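Local coordinates for protein histidinol dehydrogenase (Elizabethkingia anophelis NUHP1, PDB 6AN0) that probably oxidises L-histidinol through the aldehyde to L-histidine in two NAD-dependent steps, the final stage of histidine biosynthesis, with one zinc ion per subunit, at residues 25-29 against 376-380; 37-42 against 193-197; 45-50 against 201-205; 139-145 against 174-179; 198-202 against 227-232. One frame throughout, in Å; residues are numbered along the deposited sequence.

Contact 1: residues 25-29 against 376-380; sequences QRPVQ and NGYAR. With EDO (1,2-ethanediol), chain G.
Two loops meet here, with 219 Å² buried between them: extended 25-29 (phi -61° to -106°, psi 131° to 165°), after helix 20-23, and 376-380, which turns into a short 3-10 segment at 378-380. They come closest at R26 and N376, CA to CA 6.7 Å. N376 (phi/psi 61°/28°, chi1 t) holds its carboxamide against the first loop: its OD1 touches R26 CG at 3.3 Å, and its ND2 lies 3.0 Å from Q29 NE2, two donors that do not bond. At G377 (90°/-2°), a conformation that calls for glycine, the peptide from N376 slides under one face of the R26 guanidinium, with R26 NH2 3.2 Å from G377 N. R26 reaches it through an m, p, t side chain. Y378 opens the 3-10 turn, closed by R380 N to G377 O at 3.0 Å, and one face of its ring carries an ethanediol. R380 (chi1 m) brings NH2 to 4.0 Å from R26 NH1, a pair of like charges, while its NH1 donates to ethanediol O2 at 3.0 Å. The carbonyls of Y327 and L326 take hydrogen bonds from R26 and R380 respectively. E242 makes a salt bridge with R26 and accepts the backbone NH of N376, tying both loops to strand 242-247. R26 is about 6 Å, side chain to side chain, from E330, so the contact borders the predicted active site.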
# COMPACT_ATOMS: atom_id res chain seq x y z
N GLN A 25 -16.82 -15.28 10.99
CA GLN A 25 -16.46 -15.82 9.68
C GLN A 25 -17.36 -15.28 8.58
O GLN A 25 -18.59 -15.29 8.68
CB GLN A 25 -16.54 -17.35 9.71
CG GLN A 25 -15.58 -17.99 10.68
CD GLN A 25 -14.14 -17.74 10.31
OE1 GLN A 25 -13.81 -17.60 9.13
NE2 GLN A 25 -13.27 -17.66 11.31
N ARG A 26 -16.73 -14.81 7.50
CA ARG A 26 -17.48 -14.52 6.29
C ARG A 26 -17.91 -15.84 5.64
O ARG A 26 -17.39 -16.91 5.99
CB ARG A 26 -16.63 -13.71 5.31
CG ARG A 26 -16.65 -12.20 5.57
CD ARG A 26 -15.88 -11.85 6.83
NE ARG A 26 -15.65 -10.41 6.94
CZ ARG A 26 -14.98 -9.85 7.94
NH1 ARG A 26 -14.48 -10.61 8.90
NH2 ARG A 26 -14.81 -8.53 7.98
N PRO A 27 -18.88 -15.80 4.73
CA PRO A 27 -19.19 -17.00 3.95
C PRO A 27 -17.98 -17.40 3.12
O PRO A 27 -17.18 -16.57 2.71
CB PRO A 27 -20.37 -16.57 3.07
CG PRO A 27 -20.40 -15.06 3.13
CD PRO A 27 -19.82 -14.69 4.46
N VAL A 28 -17.84 -18.72 2.90
CA VAL A 28 -16.71 -19.22 2.14
C VAL A 28 -16.77 -18.64 0.73
O VAL A 28 -17.84 -18.29 0.22
CB VAL A 28 -16.71 -20.76 2.10
CG1 VAL A 28 -16.51 -21.33 3.50
CG2 VAL A 28 -17.99 -21.28 1.50
N GLN A 29 -15.60 -18.51 0.11
CA GLN A 29 -15.50 -18.05 -1.27
C GLN A 29 -15.14 -19.22 -2.18
O GLN A 29 -14.71 -20.28 -1.73
CB GLN A 29 -14.45 -16.94 -1.41
CG GLN A 29 -14.79 -15.70 -0.60
CD GLN A 29 -13.89 -14.53 -0.93
OE1 GLN A 29 -14.14 -13.79 -1.88
NE2 GLN A 29 -12.84 -14.36 -0.14
N ASN A 376 -13.85 -8.28 3.85
CA ASN A 376 -13.45 -9.65 4.17
C ASN A 376 -12.34 -9.69 5.22
O ASN A 376 -11.53 -10.62 5.26
CB ASN A 376 -13.02 -10.41 2.91
CG ASN A 376 -13.05 -11.92 3.09
OD1 ASN A 376 -13.77 -12.45 3.93
ND2 ASN A 376 -12.26 -12.62 2.28
N GLY A 377 -12.30 -8.67 6.08
CA GLY A 377 -11.29 -8.59 7.12
C GLY A 377 -10.03 -7.85 6.72
O GLY A 377 -9.14 -7.68 7.56
N TYR A 378 -9.93 -7.39 5.47
CA TYR A 378 -8.77 -6.60 5.08
C TYR A 378 -8.73 -5.24 5.75
O TYR A 378 -7.73 -4.53 5.60
CB TYR A 378 -8.71 -6.46 3.56
CG TYR A 378 -8.21 -7.74 2.92
CD1 TYR A 378 -6.89 -8.15 3.12
CD2 TYR A 378 -9.04 -8.54 2.16
CE1 TYR A 378 -6.42 -9.32 2.55
CE2 TYR A 378 -8.57 -9.73 1.59
CZ TYR A 378 -7.25 -10.10 1.79
OH TYR A 378 -6.77 -11.26 1.23
N ALA A 379 -9.76 -4.85 6.50
CA ALA A 379 -9.62 -3.64 7.30
C ALA A 379 -8.59 -3.82 8.41
O ALA A 379 -8.16 -2.82 9.01
CB ALA A 379 -10.97 -3.22 7.89
N ARG A 380 -8.13 -5.06 8.67
CA ARG A 380 -7.04 -5.27 9.61
C ARG A 380 -5.71 -4.73 9.11
O ARG A 380 -4.82 -4.48 9.93
CB ARG A 380 -6.85 -6.77 9.91
CG ARG A 380 -8.08 -7.39 10.54
CD ARG A 380 -7.92 -8.89 10.79
NE ARG A 380 -9.20 -9.47 11.23
CZ ARG A 380 -9.89 -10.36 10.54
NH1 ARG A 380 -9.42 -10.81 9.38
NH2 ARG A 380 -11.05 -10.82 11.00
C1 EDO G . -7.07 -11.03 5.68
O1 EDO G . -8.49 -11.16 5.63
C2 EDO G . -6.68 -9.93 6.67
O2 EDO G . -6.78 -10.46 8.00

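Contact 2: residues 37-42 against 193-197; sequences IVLTVF and IQAIG
This is helix-on-helix packing in the Rossmann-like domain built on the mixed sheet: 37-42, within helix 35-48, lies across 193-197, within helix 192-201, which carries Q194, a predicted NAD(+)-binding residue. Both segments keep helical angles throughout. Their axes approach to 9.2 Å with a crossing angle of -55°, and the nearest CA pairs are V38-I193 (6.5 Å), V41-Q194 (6.2 Å) and F42-G197 (5.4 Å). The central interaction is a knob into a hole. I193 (chi1 m, chi2 t) points at the other helix and sits among I37, V38, V41 and F42: its CD1 is 3.7 Å from I37 CG2 and 3.9 Å from V38 CG2, and its CG2 is 3.6 Å from V41 CB and 3.8 Å from F42 CE2. Side chain to backbone contacts flank the knob. V41 (chi1 t) rests CG1 3.8 Å from Q194 CA. Beyond the two segments, Y56 of helix 50-61 touches both V41 and Q194, and I226 of helix 218-227 covers V38. The F42 ring (chi1 m) packs where the backbones are nearest: its CZ lies 4.2 Å from I196 CG2, and, because G197 has no side chain, F42 CE2 comes within 3.5 Å of G197 CA.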
# COMPACT_ATOMS: atom_id res chain seq x y z
N ILE A 37 -5.75 -19.67 -16.23
CA ILE A 37 -6.71 -18.95 -17.05
C ILE A 37 -6.25 -17.51 -17.26
O ILE A 37 -6.24 -17.00 -18.38
CB ILE A 37 -8.10 -19.02 -16.40
CG1 ILE A 37 -8.70 -20.41 -16.64
CG2 ILE A 37 -9.00 -17.92 -16.90
CD1 ILE A 37 -9.69 -20.86 -15.58
N VAL A 38 -5.80 -16.86 -16.18
CA VAL A 38 -5.33 -15.48 -16.26
C VAL A 38 -4.04 -15.38 -17.08
O VAL A 38 -3.89 -14.50 -17.93
CB VAL A 38 -5.12 -14.91 -14.84
CG1 VAL A 38 -4.37 -13.60 -14.91
CG2 VAL A 38 -6.48 -14.71 -14.15
N LEU A 39 -3.08 -16.26 -16.79
CA LEU A 39 -1.80 -16.19 -17.49
C LEU A 39 -1.97 -16.39 -19.00
O LEU A 39 -1.27 -15.77 -19.80
CB LEU A 39 -0.83 -17.24 -16.91
CG LEU A 39 -0.26 -16.92 -15.52
CD1 LEU A 39 0.71 -18.03 -15.10
CD2 LEU A 39 0.43 -15.57 -15.53
N THR A 40 -2.91 -17.25 -19.40
CA THR A 40 -3.19 -17.43 -20.82
C THR A 40 -3.70 -16.14 -21.46
O THR A 40 -3.26 -15.77 -22.55
CB THR A 40 -4.18 -18.57 -21.03
OG1 THR A 40 -3.61 -19.79 -20.55
CG2 THR A 40 -4.52 -18.75 -22.51
N VAL A 41 -4.65 -15.46 -20.80
CA VAL A 41 -5.13 -14.19 -21.34
C VAL A 41 -4.00 -13.17 -21.41
O VAL A 41 -3.85 -12.44 -22.39
CB VAL A 41 -6.30 -13.65 -20.50
CG1 VAL A 41 -6.79 -12.31 -21.07
CG2 VAL A 41 -7.43 -14.66 -20.44
N PHE A 42 -3.19 -13.10 -20.35
CA PHE A 42 -2.07 -12.16 -20.33
C PHE A 42 -1.09 -12.44 -21.48
O PHE A 42 -0.57 -11.50 -22.10
CB PHE A 42 -1.34 -12.23 -18.97
CG PHE A 42 -2.06 -11.51 -17.84
CD1 PHE A 42 -1.44 -11.36 -16.61
CD2 PHE A 42 -3.34 -10.97 -18.01
CE1 PHE A 42 -2.08 -10.70 -15.55
CE2 PHE A 42 -3.98 -10.30 -16.98
CZ PHE A 42 -3.34 -10.16 -15.73
N ILE A 193 -10.58 -10.14 -17.47
CA ILE A 193 -9.14 -10.37 -17.39
C ILE A 193 -8.41 -9.58 -18.48
O ILE A 193 -7.34 -9.01 -18.24
CB ILE A 193 -8.81 -11.87 -17.49
CG1 ILE A 193 -9.48 -12.67 -16.37
CG2 ILE A 193 -7.29 -12.09 -17.41
CD1 ILE A 193 -9.41 -14.22 -16.61
N GLN A 194 -8.99 -9.54 -19.69
CA GLN A 194 -8.31 -8.88 -20.80
C GLN A 194 -8.15 -7.38 -20.57
O GLN A 194 -7.13 -6.81 -20.96
CB GLN A 194 -9.03 -9.17 -22.13
CG GLN A 194 -10.53 -8.75 -22.23
CD GLN A 194 -11.50 -9.80 -21.69
OE1 GLN A 194 -11.11 -10.73 -20.99
NE2 GLN A 194 -12.79 -9.63 -22.01
N ALA A 195 -9.12 -6.73 -19.91
CA ALA A 195 -8.95 -5.32 -19.57
C ALA A 195 -7.81 -5.13 -18.58
O ALA A 195 -6.98 -4.22 -18.74
CB ALA A 195 -10.25 -4.74 -19.00
N ILE A 196 -7.75 -5.96 -17.54
CA ILE A 196 -6.66 -5.87 -16.57
C ILE A 196 -5.32 -6.10 -17.27
O ILE A 196 -4.32 -5.41 -16.98
CB ILE A 196 -6.87 -6.87 -15.41
CG1 ILE A 196 -8.17 -6.56 -14.66
CG2 ILE A 196 -5.67 -6.87 -14.46
CD1 ILE A 196 -8.30 -5.10 -14.20
N GLY A 197 -5.28 -7.07 -18.19
CA GLY A 197 -4.04 -7.34 -18.91
C GLY A 197 -3.63 -6.19 -19.80
O GLY A 197 -2.44 -5.85 -19.88

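Contact 3: residues 45-50 against 201-205; sequences IKNEKD and FGTET
A largely polar surface contact, burying 452 Å², joins the junction between helices 35-48 and 50-61 to the loop that leaves helix 192-201. K49 (phi/psi 50°/-124°) breaks the first helix and D50 starts the next. The nearest CA pairs are K49-T203 (4.8 Å) and K46-F201 (6.5 Å). D50 (chi1 m) is the hub: OD1 accepts T203 OG1 at 2.6 Å and, weakly, T205 N at 3.4 Å, while OD2 takes T205 OG1 at a very short 2.4 Å. In return D50 N, in the first turn of helix 50-61, donates to E204 OE1 at 2.9 Å. Helix 192-201 is a crossover helix between strands 186-189 and 211-213 of a Rossmann-like domain; F201 is its last residue, and G202 (83°/149°) turns the chain away. K46 CE makes a CH-pi contact over the F201 ring, 4.0 Å from the centroid, and I45 CG2 lies 4.3 Å from F201 CD2. One water links I45 O (2.9 Å) to G202 O (2.7 Å); another links E48 O (3.1 Å) to E204 OE2 (2.6 Å).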
# COMPACT_ATOMS: atom_id res chain seq x y z
N ILE A 45 -2.63 -11.03 -24.54
CA ILE A 45 -2.53 -9.57 -24.56
C ILE A 45 -1.11 -9.14 -24.92
O ILE A 45 -0.90 -8.19 -25.69
CB ILE A 45 -2.96 -8.96 -23.21
CG1 ILE A 45 -4.47 -9.10 -22.99
CG2 ILE A 45 -2.51 -7.48 -23.08
CD1 ILE A 45 -5.34 -8.23 -23.91
N LYS A 46 -0.11 -9.82 -24.36
CA LYS A 46 1.28 -9.51 -24.67
C LYS A 46 1.60 -9.75 -26.14
O LYS A 46 2.32 -8.95 -26.76
CB LYS A 46 2.20 -10.37 -23.80
CG LYS A 46 3.39 -9.64 -23.22
CD LYS A 46 4.11 -10.56 -22.24
CE LYS A 46 3.11 -11.19 -21.26
NZ LYS A 46 3.70 -12.31 -20.47
N ASN A 47 1.09 -10.83 -26.72
CA ASN A 47 1.47 -11.17 -28.09
C ASN A 47 0.59 -10.49 -29.13
O ASN A 47 1.10 -10.08 -30.18
CB ASN A 47 1.43 -12.69 -28.31
CG ASN A 47 2.48 -13.43 -27.50
OD1 ASN A 47 3.55 -12.90 -27.20
ND2 ASN A 47 2.17 -14.67 -27.14
N GLU A 48 -0.71 -10.36 -28.89
CA GLU A 48 -1.63 -9.88 -29.91
C GLU A 48 -2.22 -8.51 -29.61
O GLU A 48 -2.90 -7.96 -30.48
CB GLU A 48 -2.78 -10.89 -30.10
CG GLU A 48 -2.36 -12.30 -30.50
CD GLU A 48 -1.74 -12.38 -31.89
OE1 GLU A 48 -1.89 -11.42 -32.68
OE2 GLU A 48 -1.11 -13.42 -32.19
N LYS A 49 -1.99 -7.96 -28.41
CA LYS A 49 -2.36 -6.59 -28.06
C LYS A 49 -3.81 -6.25 -28.42
O LYS A 49 -4.73 -6.93 -27.95
CB LYS A 49 -1.38 -5.62 -28.70
CG LYS A 49 0.07 -5.92 -28.28
CD LYS A 49 1.07 -5.09 -29.05
CE LYS A 49 2.49 -5.60 -28.83
NZ LYS A 49 2.84 -5.67 -27.38
N ASP A 50 -4.03 -5.19 -29.21
CA ASP A 50 -5.40 -4.77 -29.52
C ASP A 50 -6.21 -5.89 -30.14
O ASP A 50 -7.44 -5.96 -29.96
CB ASP A 50 -5.40 -3.58 -30.49
CG ASP A 50 -5.26 -2.23 -29.79
OD1 ASP A 50 -5.15 -2.19 -28.54
OD2 ASP A 50 -5.26 -1.21 -30.50
N PHE A 201 0.07 -4.60 -19.35
CA PHE A 201 1.14 -4.69 -20.33
C PHE A 201 1.08 -3.59 -21.39
O PHE A 201 2.10 -3.32 -22.02
CB PHE A 201 1.12 -6.06 -21.03
CG PHE A 201 1.23 -7.21 -20.07
CD1 PHE A 201 2.47 -7.59 -19.56
CD2 PHE A 201 0.10 -7.89 -19.65
CE1 PHE A 201 2.58 -8.64 -18.65
CE2 PHE A 201 0.20 -8.94 -18.74
CZ PHE A 201 1.44 -9.31 -18.24
N GLY A 202 -0.07 -2.95 -21.56
CA GLY A 202 -0.23 -1.95 -22.61
C GLY A 202 -0.55 -2.59 -23.95
O GLY A 202 -0.12 -3.71 -24.22
N THR A 203 -1.31 -1.89 -24.78
CA THR A 203 -1.52 -2.28 -26.17
C THR A 203 -1.29 -1.06 -27.04
O THR A 203 -0.90 0.01 -26.55
CB THR A 203 -2.93 -2.84 -26.41
OG1 THR A 203 -3.90 -1.79 -26.25
CG2 THR A 203 -3.25 -3.98 -25.42
N GLU A 204 -1.53 -1.21 -28.35
CA GLU A 204 -1.43 -0.06 -29.24
C GLU A 204 -2.36 1.06 -28.81
O GLU A 204 -2.01 2.24 -28.95
CB GLU A 204 -1.73 -0.48 -30.68
CG GLU A 204 -0.80 -1.54 -31.24
CD GLU A 204 -1.41 -2.93 -31.18
OE1 GLU A 204 -2.32 -3.14 -30.34
OE2 GLU A 204 -0.99 -3.81 -31.96
N THR A 205 -3.54 0.74 -28.28
CA THR A 205 -4.52 1.75 -27.92
C THR A 205 -4.46 2.16 -26.46
O THR A 205 -4.76 3.32 -26.13
CB THR A 205 -5.93 1.25 -28.25
OG1 THR A 205 -6.00 0.91 -29.64
CG2 THR A 205 -6.99 2.32 -27.96
O HOH W 1 0.93 -6.15 -24.68
O HOH W 2 -2.68 -5.73 -32.63

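Contact 4: residues 139-145 against 174-179; sequences PLFSTVL and AILYTA
Consecutive beta-alpha-beta crossovers of a Rossmann-like domain meet here: residues 139-145 lead into helix 142-154, between parallel strands 117-132 and 158-163, while segment 174-179 belongs to helix 173-181, between strands 158-163 and 186-189. All eight touching residues are buried, and 376 Å² is covered. L140 (phi/psi -85°/64°) centres an inverse gamma turn, with a weak bond from F141 N to P139 O at 3.0 Å. The nearest CA pairs are F141-I175 (4.9 Å) and V144-A179 (6.2 Å). P139 packs CB 4.0 Å from I175 CG1 and CG 4.2 Å from A174 CB. F141 (chi1 p) sets CD2 3.6 Å from A174 CB and CD1 3.8 Å from T178 OG1; I90 of helix 84-102 touches both F141 and T178. One turn on, V144 (chi1 t) brings CG1 to 3.7 Å from A179 CA and 3.9 Å from T178 CG2, and L145 CD2 lies 3.5 Å from the same T178 CG2. S142, its CB directed away, hydrogen-bonds through OG to E418 of the second subunit, a predicted substrate-binding residue. T178 (chi1 m) spends its hydroxyl on A174 O of its own helix at 2.7 Å, so even this polar atom is satisfied locally and the segments meet through van der Waals packing.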
# COMPACT_ATOMS: atom_id res chain seq x y z
N PRO A 139 -25.59 0.79 -13.71
CA PRO A 139 -24.25 1.40 -13.73
C PRO A 139 -23.84 1.87 -12.34
O PRO A 139 -24.49 2.75 -11.76
CB PRO A 139 -24.42 2.58 -14.69
CG PRO A 139 -25.86 2.99 -14.50
CD PRO A 139 -26.63 1.73 -14.18
N LEU A 140 -22.77 1.29 -11.80
CA LEU A 140 -22.21 1.81 -10.55
C LEU A 140 -21.24 2.95 -10.88
O LEU A 140 -20.03 2.89 -10.66
CB LEU A 140 -21.54 0.71 -9.74
CG LEU A 140 -22.44 -0.33 -9.06
CD1 LEU A 140 -21.81 -0.86 -7.77
CD2 LEU A 140 -23.86 0.18 -8.79
N PHE A 141 -21.82 4.02 -11.44
CA PHE A 141 -21.06 5.21 -11.82
C PHE A 141 -20.51 5.97 -10.62
O PHE A 141 -19.61 6.81 -10.80
CB PHE A 141 -21.94 6.14 -12.67
CG PHE A 141 -23.18 6.60 -11.95
CD1 PHE A 141 -23.15 7.71 -11.13
CD2 PHE A 141 -24.36 5.88 -12.07
CE1 PHE A 141 -24.27 8.11 -10.45
CE2 PHE A 141 -25.49 6.28 -11.40
CZ PHE A 141 -25.45 7.40 -10.59
N SER A 142 -21.04 5.75 -9.42
CA SER A 142 -20.49 6.43 -8.25
C SER A 142 -19.02 6.05 -8.04
O SER A 142 -18.23 6.86 -7.54
CB SER A 142 -21.32 6.09 -7.01
OG SER A 142 -21.39 4.68 -6.80
N THR A 143 -18.63 4.83 -8.42
CA THR A 143 -17.23 4.45 -8.29
C THR A 143 -16.32 5.29 -9.18
O THR A 143 -15.15 5.51 -8.85
CB THR A 143 -17.08 2.96 -8.61
OG1 THR A 143 -17.91 2.23 -7.71
CG2 THR A 143 -15.64 2.48 -8.44
N VAL A 144 -16.84 5.78 -10.32
CA VAL A 144 -16.05 6.67 -11.16
C VAL A 144 -15.65 7.92 -10.37
O VAL A 144 -14.49 8.35 -10.42
CB VAL A 144 -16.83 7.04 -12.44
CG1 VAL A 144 -16.04 8.05 -13.25
CG2 VAL A 144 -17.13 5.78 -13.25
N LEU A 145 -16.60 8.51 -9.64
CA LEU A 145 -16.26 9.67 -8.80
C LEU A 145 -15.24 9.32 -7.74
O LEU A 145 -14.29 10.08 -7.49
CB LEU A 145 -17.52 10.23 -8.13
CG LEU A 145 -18.60 10.82 -9.03
CD1 LEU A 145 -19.80 11.27 -8.19
CD2 LEU A 145 -18.04 11.97 -9.86
N ALA A 174 -24.59 6.99 -17.91
CA ALA A 174 -24.15 7.59 -16.64
C ALA A 174 -22.67 7.39 -16.38
O ALA A 174 -22.02 8.25 -15.77
CB ALA A 174 -24.97 7.03 -15.47
N ILE A 175 -22.11 6.26 -16.81
CA ILE A 175 -20.67 6.06 -16.66
C ILE A 175 -19.90 7.08 -17.49
O ILE A 175 -18.95 7.71 -17.01
CB ILE A 175 -20.27 4.62 -17.04
CG1 ILE A 175 -20.81 3.63 -16.03
CG2 ILE A 175 -18.74 4.50 -17.18
CD1 ILE A 175 -20.53 2.17 -16.41
N LEU A 176 -20.28 7.22 -18.77
CA LEU A 176 -19.55 8.13 -19.66
C LEU A 176 -19.72 9.57 -19.22
O LEU A 176 -18.75 10.34 -19.21
CB LEU A 176 -20.02 7.94 -21.11
CG LEU A 176 -19.80 6.54 -21.70
CD1 LEU A 176 -20.35 6.48 -23.12
CD2 LEU A 176 -18.32 6.18 -21.67
N TYR A 177 -20.95 9.96 -18.86
CA TYR A 177 -21.18 11.31 -18.36
C TYR A 177 -20.29 11.61 -17.16
O TYR A 177 -19.61 12.64 -17.11
CB TYR A 177 -22.66 11.51 -17.97
CG TYR A 177 -22.83 12.79 -17.19
CD1 TYR A 177 -22.84 12.79 -15.78
CD2 TYR A 177 -22.90 14.01 -17.84
CE1 TYR A 177 -22.95 13.99 -15.06
CE2 TYR A 177 -23.00 15.20 -17.13
CZ TYR A 177 -23.03 15.19 -15.76
OH TYR A 177 -23.14 16.38 -15.09
N THR A 178 -20.28 10.70 -16.17
CA THR A 178 -19.55 10.92 -14.94
C THR A 178 -18.04 10.94 -15.17
O THR A 178 -17.33 11.77 -14.59
CB THR A 178 -19.93 9.86 -13.90
OG1 THR A 178 -21.36 9.85 -13.73
CG2 THR A 178 -19.28 10.17 -12.58
N ALA A 179 -17.51 10.04 -16.01
CA ALA A 179 -16.08 10.08 -16.29
C ALA A 179 -15.70 11.35 -17.02
O ALA A 179 -14.69 11.99 -16.69
CB ALA A 179 -15.65 8.85 -17.10

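Contact 5: residues 198-202 against 227-232; sequences AMTFG and AQNFGV
T200, F230 and F201 supply most of the 218 Å² buried between the end of helix 192-201 and the turn that follows helix 218-227. The CA-to-CB bond of T200 (chi1 m) points toward the turn, its CA 6.3 Å from that of V232. Its OG1 packs 3.3 Å from A227 CB and 4.0 Å from V232 CG1, and its CG2 lies 4.1 Å from F230 CB. The hydroxyl itself hydrogen-bonds to I196 O, one turn back. F230 (chi1 m) and F201 (chi1 m) form an edge-to-face pair: the edge of F201 meets the face of F230, centroids 5.0 Å apart, planes at 64°, with F201 CZ 3.6 Å from F230 CG. F42 of helix 35-48 touches both rings. The turn is held by F230 N to A227 O (2.9 Å) and G231 N to Q228 O (3.1 Å); G231, with positive phi (105°/-9°), leads out of it, and its carbonyl accepts a hydrogen bond from N381 of the second subunit. Helix 218-227 and strand 233-234 here complete a beta-alpha-beta crossover from parallel strand 211-213, as in the second half of a Rossmann-like fold.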
# COMPACT_ATOMS: atom_id res chain seq x y z
N ALA A 198 -4.60 -5.55 -20.45
CA ALA A 198 -4.30 -4.39 -21.28
C ALA A 198 -3.69 -3.26 -20.44
O ALA A 198 -2.73 -2.61 -20.86
CB ALA A 198 -5.55 -3.93 -22.00
N MET A 199 -4.22 -3.03 -19.24
CA MET A 199 -3.63 -1.98 -18.40
C MET A 199 -2.32 -2.42 -17.77
O MET A 199 -1.51 -1.57 -17.39
CB MET A 199 -4.62 -1.54 -17.33
CG MET A 199 -5.85 -0.83 -17.93
SD MET A 199 -6.98 -0.17 -16.68
CE MET A 199 -7.74 -1.66 -16.03
N THR A 200 -2.07 -3.73 -17.68
CA THR A 200 -0.83 -4.22 -17.11
C THR A 200 0.31 -4.19 -18.11
O THR A 200 1.43 -3.78 -17.77
CB THR A 200 -1.05 -5.64 -16.58
OG1 THR A 200 -2.00 -5.61 -15.51
CG2 THR A 200 0.27 -6.30 -16.11
N PHE A 201 0.07 -4.60 -19.35
CA PHE A 201 1.14 -4.69 -20.33
C PHE A 201 1.08 -3.59 -21.39
O PHE A 201 2.10 -3.32 -22.02
CB PHE A 201 1.12 -6.06 -21.03
CG PHE A 201 1.23 -7.21 -20.07
CD1 PHE A 201 2.47 -7.59 -19.56
CD2 PHE A 201 0.10 -7.89 -19.65
CE1 PHE A 201 2.58 -8.64 -18.65
CE2 PHE A 201 0.20 -8.94 -18.74
CZ PHE A 201 1.44 -9.31 -18.24
N GLY A 202 -0.07 -2.95 -21.56
CA GLY A 202 -0.23 -1.95 -22.61
C GLY A 202 -0.55 -2.59 -23.95
O GLY A 202 -0.12 -3.71 -24.22
N ALA A 227 -1.41 -9.70 -11.87
CA ALA A 227 -0.78 -8.55 -12.52
C ALA A 227 0.32 -7.94 -11.65
O ALA A 227 1.30 -7.43 -12.18
CB ALA A 227 -1.83 -7.48 -12.84
N GLN A 228 0.15 -7.97 -10.33
CA GLN A 228 1.21 -7.51 -9.43
C GLN A 228 2.57 -8.12 -9.76
O GLN A 228 3.60 -7.47 -9.62
CB GLN A 228 0.85 -7.84 -7.99
CG GLN A 228 -0.09 -6.88 -7.34
CD GLN A 228 -0.29 -7.23 -5.88
OE1 GLN A 228 0.03 -6.46 -4.99
NE2 GLN A 228 -0.84 -8.42 -5.63
N ASN A 229 2.59 -9.39 -10.17
CA ASN A 229 3.85 -10.06 -10.44
C ASN A 229 4.52 -9.57 -11.71
O ASN A 229 5.66 -9.97 -11.99
CB ASN A 229 3.62 -11.57 -10.50
CG ASN A 229 2.84 -12.08 -9.30
OD1 ASN A 229 2.89 -11.49 -8.21
ND2 ASN A 229 2.10 -13.16 -9.49
N PHE A 230 3.86 -8.73 -12.50
CA PHE A 230 4.47 -8.12 -13.67
C PHE A 230 4.76 -6.64 -13.45
O PHE A 230 4.99 -5.90 -14.42
CB PHE A 230 3.58 -8.34 -14.89
CG PHE A 230 3.39 -9.80 -15.21
CD1 PHE A 230 4.34 -10.48 -15.95
CD2 PHE A 230 2.29 -10.49 -14.73
CE1 PHE A 230 4.19 -11.83 -16.23
CE2 PHE A 230 2.13 -11.85 -15.00
CZ PHE A 230 3.08 -12.52 -15.75
N GLY A 231 4.74 -6.18 -12.21
CA GLY A 231 5.23 -4.86 -11.87
C GLY A 231 4.19 -3.80 -11.57
O GLY A 231 4.56 -2.72 -11.12
N VAL A 232 2.90 -4.06 -11.80
CA VAL A 232 1.88 -3.04 -11.55
C VAL A 232 1.46 -3.10 -10.08
O VAL A 232 1.48 -4.16 -9.45
CB VAL A 232 0.69 -3.23 -12.52
CG1 VAL A 232 -0.16 -4.42 -12.11
CG2 VAL A 232 -0.17 -1.97 -12.59

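From the N terminus, 25-29 opens the longest loop, closed only at 376-380 by contact 1, beside the six-stranded parallel sheet; the other four contacts nest inside it, in the domain of the mixed sheet. Helix 35-48 then opens contacts 2 and 3, which cross: 37-42 closes on 193-197 and 45-50 on 201-205, so helix 35-48 and the start of helix 50-61 are tied across helix 192-201 and its exit loop. Contact 4, between successive crossover helices, nests inside both and stands apart, about 12 Å from contact 2 at nearest atoms. Contact 5 begins where contact 3 ends, sharing F201 and G202; F42 CG meets F201 CE2 at 3.5 Å, joining contacts 2, 3 and 5. Contacts 1, 4 and 5 also touch the second subunit.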